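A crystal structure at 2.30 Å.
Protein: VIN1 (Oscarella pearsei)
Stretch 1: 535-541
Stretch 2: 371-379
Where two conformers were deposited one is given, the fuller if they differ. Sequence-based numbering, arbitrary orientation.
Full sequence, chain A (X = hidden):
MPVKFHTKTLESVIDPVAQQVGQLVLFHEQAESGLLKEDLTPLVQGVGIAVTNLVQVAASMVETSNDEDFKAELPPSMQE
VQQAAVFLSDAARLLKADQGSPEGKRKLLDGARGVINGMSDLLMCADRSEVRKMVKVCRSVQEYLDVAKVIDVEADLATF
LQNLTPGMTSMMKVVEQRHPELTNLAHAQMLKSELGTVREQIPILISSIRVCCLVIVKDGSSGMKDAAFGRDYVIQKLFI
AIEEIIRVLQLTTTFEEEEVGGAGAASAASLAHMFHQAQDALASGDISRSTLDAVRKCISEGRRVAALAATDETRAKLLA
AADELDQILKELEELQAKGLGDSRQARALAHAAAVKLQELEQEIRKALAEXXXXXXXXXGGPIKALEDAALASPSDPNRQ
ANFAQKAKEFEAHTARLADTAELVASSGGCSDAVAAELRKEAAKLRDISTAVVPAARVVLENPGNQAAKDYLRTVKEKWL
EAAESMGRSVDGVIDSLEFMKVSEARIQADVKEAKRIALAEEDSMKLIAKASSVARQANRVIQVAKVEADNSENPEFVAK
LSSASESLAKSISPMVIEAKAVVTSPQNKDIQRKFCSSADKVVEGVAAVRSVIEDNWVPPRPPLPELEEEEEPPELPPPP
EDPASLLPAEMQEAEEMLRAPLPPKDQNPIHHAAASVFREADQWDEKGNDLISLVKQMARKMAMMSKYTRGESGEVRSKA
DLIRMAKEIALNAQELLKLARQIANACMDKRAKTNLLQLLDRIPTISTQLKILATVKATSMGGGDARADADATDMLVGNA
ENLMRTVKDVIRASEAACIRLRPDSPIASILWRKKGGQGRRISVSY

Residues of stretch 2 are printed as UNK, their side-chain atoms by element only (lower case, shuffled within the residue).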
# COMPACT_ATOMS: atom_id res chain seq x y z
N ALA A 535 1.98 -33.87 7.32
CA ALA A 535 1.95 -33.60 5.89
C ALA A 535 1.53 -32.16 5.60
O ALA A 535 2.09 -31.50 4.72
CB ALA A 535 1.02 -34.58 5.18
N ARG A 536 0.54 -31.65 6.35
CA ARG A 536 0.09 -30.28 6.14
C ARG A 536 1.16 -29.27 6.55
O ARG A 536 1.36 -28.26 5.87
CB ARG A 536 -1.21 -30.03 6.89
CG ARG A 536 -2.40 -30.82 6.36
CD ARG A 536 -3.72 -30.32 6.93
NE ARG A 536 -3.82 -30.54 8.37
CZ ARG A 536 -4.39 -31.60 8.93
NH1 ARG A 536 -4.91 -32.55 8.16
NH2 ARG A 536 -4.44 -31.72 10.25
N GLN A 537 1.85 -29.53 7.67
CA GLN A 537 2.92 -28.63 8.08
C GLN A 537 4.06 -28.62 7.06
O GLN A 537 4.61 -27.56 6.74
CB GLN A 537 3.44 -29.02 9.46
CG GLN A 537 2.39 -28.90 10.56
CD GLN A 537 2.91 -29.35 11.91
OE1 GLN A 537 3.95 -28.88 12.39
NE2 GLN A 537 2.18 -30.27 12.54
N ALA A 538 4.41 -29.80 6.53
CA ALA A 538 5.45 -29.87 5.52
C ALA A 538 5.05 -29.12 4.25
O ALA A 538 5.86 -28.39 3.67
CB ALA A 538 5.77 -31.33 5.20
N ASN A 539 3.80 -29.29 3.81
CA ASN A 539 3.35 -28.57 2.62
C ASN A 539 3.30 -27.07 2.86
O ASN A 539 3.52 -26.29 1.93
CB ASN A 539 2.00 -29.10 2.15
CG ASN A 539 2.12 -30.01 0.94
OD1 ASN A 539 2.23 -29.53 -0.19
ND2 ASN A 539 2.10 -31.32 1.17
N ARG A 540 3.01 -26.65 4.09
CA ARG A 540 3.10 -25.23 4.42
C ARG A 540 4.55 -24.75 4.32
O ARG A 540 4.80 -23.62 3.87
CB ARG A 540 2.53 -24.97 5.81
CG ARG A 540 1.01 -24.87 5.81
CD ARG A 540 0.56 -23.63 5.08
NE ARG A 540 0.99 -22.42 5.78
CZ ARG A 540 1.28 -21.27 5.19
NH1 ARG A 540 1.19 -21.15 3.87
NH2 ARG A 540 1.66 -20.23 5.92
N VAL A 541 5.50 -25.59 4.73
CA VAL A 541 6.91 -25.25 4.54
C VAL A 541 7.21 -25.09 3.05
O VAL A 541 7.94 -24.18 2.64
CB VAL A 541 7.81 -26.31 5.19
CG1 VAL A 541 9.25 -26.15 4.74
CG2 VAL A 541 7.70 -26.24 6.70
N UNK A 371 2.13 -17.81 15.34
CA UNK A 371 0.71 -17.64 15.06
C UNK A 371 0.38 -18.06 13.64
O UNK A 371 -0.63 -18.74 13.41
c UNK A 371 0.29 -16.18 15.29
c UNK A 371 -0.13 -15.87 16.72
c UNK A 371 -3.23 -14.72 16.60
n UNK A 371 -2.56 -15.82 16.24
n UNK A 371 -2.95 -14.12 17.75
n UNK A 371 -4.17 -14.22 15.80
c UNK A 371 -1.51 -16.44 17.04
N UNK A 372 1.22 -17.69 12.68
CA UNK A 372 0.97 -18.10 11.30
C UNK A 372 1.11 -19.61 11.15
O UNK A 372 0.29 -20.26 10.49
c UNK A 372 1.62 -15.86 10.40
c UNK A 372 1.77 -17.87 8.93
c UNK A 372 1.92 -17.35 10.34
N UNK A 373 2.13 -20.20 11.78
CA UNK A 373 2.31 -21.64 11.70
C UNK A 373 1.12 -22.40 12.28
O UNK A 373 0.81 -23.51 11.82
c UNK A 373 3.60 -22.06 12.41
N UNK A 374 0.45 -21.83 13.27
CA UNK A 374 -0.68 -22.52 13.89
C UNK A 374 -1.97 -22.30 13.10
O UNK A 374 -2.70 -23.26 12.82
o UNK A 374 0.33 -22.33 16.07
c UNK A 374 -2.05 -22.75 15.97
c UNK A 374 -0.86 -22.05 15.33
N UNK A 375 -2.26 -21.05 12.74
CA UNK A 375 -3.59 -20.73 12.21
C UNK A 375 -3.75 -21.06 10.73
O UNK A 375 -4.86 -21.36 10.29
c UNK A 375 -3.90 -19.25 12.46
c UNK A 375 -3.83 -18.89 13.94
o UNK A 375 -3.75 -17.68 14.25
o UNK A 375 -3.87 -19.80 14.79
N UNK A 376 -2.66 -21.02 9.95
CA UNK A 376 -2.73 -21.28 8.52
C UNK A 376 -2.28 -22.69 8.15
O UNK A 376 -1.96 -22.94 6.99
c UNK A 376 -2.42 -18.00 8.74
c UNK A 376 -2.52 -18.89 7.68
c UNK A 376 -3.67 -16.37 7.52
c UNK A 376 -1.89 -20.25 7.76
c UNK A 376 -2.99 -16.75 8.67
c UNK A 376 -3.19 -18.49 6.54
c UNK A 376 -3.77 -17.24 6.46
N UNK A 377 -2.24 -23.61 9.12
CA UNK A 377 -1.76 -24.95 8.83
C UNK A 377 -2.75 -25.73 7.96
O UNK A 377 -2.36 -26.67 7.27
c UNK A 377 -1.47 -25.71 10.14
c UNK A 377 -0.63 -26.94 9.87
c UNK A 377 -2.76 -26.08 10.86
N UNK A 378 -4.03 -25.33 7.97
CA UNK A 378 -5.07 -26.07 7.25
C UNK A 378 -6.18 -25.07 6.91
O UNK A 378 -7.24 -25.02 7.54
c UNK A 378 -6.53 -28.14 7.30
n UNK A 378 -7.10 -29.13 7.97
o UNK A 378 -6.72 -27.95 6.10
c UNK A 378 -5.59 -27.24 8.08
N UNK A 379 -5.93 -24.26 5.87
CA UNK A 379 -6.85 -23.17 5.54
C UNK A 379 -8.16 -23.72 4.98
O UNK A 379 -9.25 -23.26 5.35
c UNK A 379 -7.15 -21.12 4.13
c UNK A 379 -6.17 -22.20 4.56
c UNK A 379 -4.95 -21.57 5.20

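Position 371 carries seven side-chain atoms. Three carbons lead to a nitrogen, and then to a carbon bearing two more nitrogens. That is a guanidinium, and the residue is R371. It lies out of reach of stretch 1.

Position 372 has three carbons, one of them carrying the other two. A hydroxyl is ruled out because no oxygen is present, so this is V372. Its CG1 sits 3.8 Å from NH2 of R540, at the edge of that guanidinium and near its plane.

Position 373 has a single side-chain carbon. It is A373, and its CB makes no contact with stretch 1.

Position 374 has a carbon that carries one oxygen and one carbon. This beta-branched hydroxyl side chain is T374. It is distant.

Position 375 has two carbons, the second bearing two oxygens. The carboxylate is one carbon from CA, which gives D375. It does not touch stretch 1. Its OD2 accepts a hydrogen bond from NE of R371 at 3.0 Å, part of a salt bridge across one helical turn.

Position 376 has one carbon followed by a six-carbon ring with no oxygen attached. The residue is F376, the first after the helix to leave helical phi/psi. Its CB lies over one face of the R540 guanidinium, 4.0 Å from NH2 of R540, while the end of its side chain leads away from stretch 1.

Position 377 again has three carbons, one carrying two, and is V377. Its CG2 packs 3.7 Å from CG of Q537. Its backbone O is 3.6 Å from CB of R536.

Position 378 has two carbons, the second carrying one oxygen and one nitrogen. This short amide is N378. Its CG is 3.6 Å from CD of R536, and its ND2 lies over one face of the R536 guanidinium. The side chain also caps a backbone N just past the stretch.

Position 379 has three carbons, one carrying two. It is V379, without contact.

The contact works by packing, with no hydrogen bond or salt bridge across it. R536 and R540, one helical turn apart, both direct CA-to-CB toward stretch 2. The aliphatic part of R536 lies along V377 and N378, while R540 reaches V372 and F376. Between them, the CA atoms of Q537 and V377 come within 6.0 Å. NE of R540 is 3.2 Å from O of F376, but the angle is too poor for a hydrogen bond.

Stretch 2, residues 371-379: RVATDFVNV
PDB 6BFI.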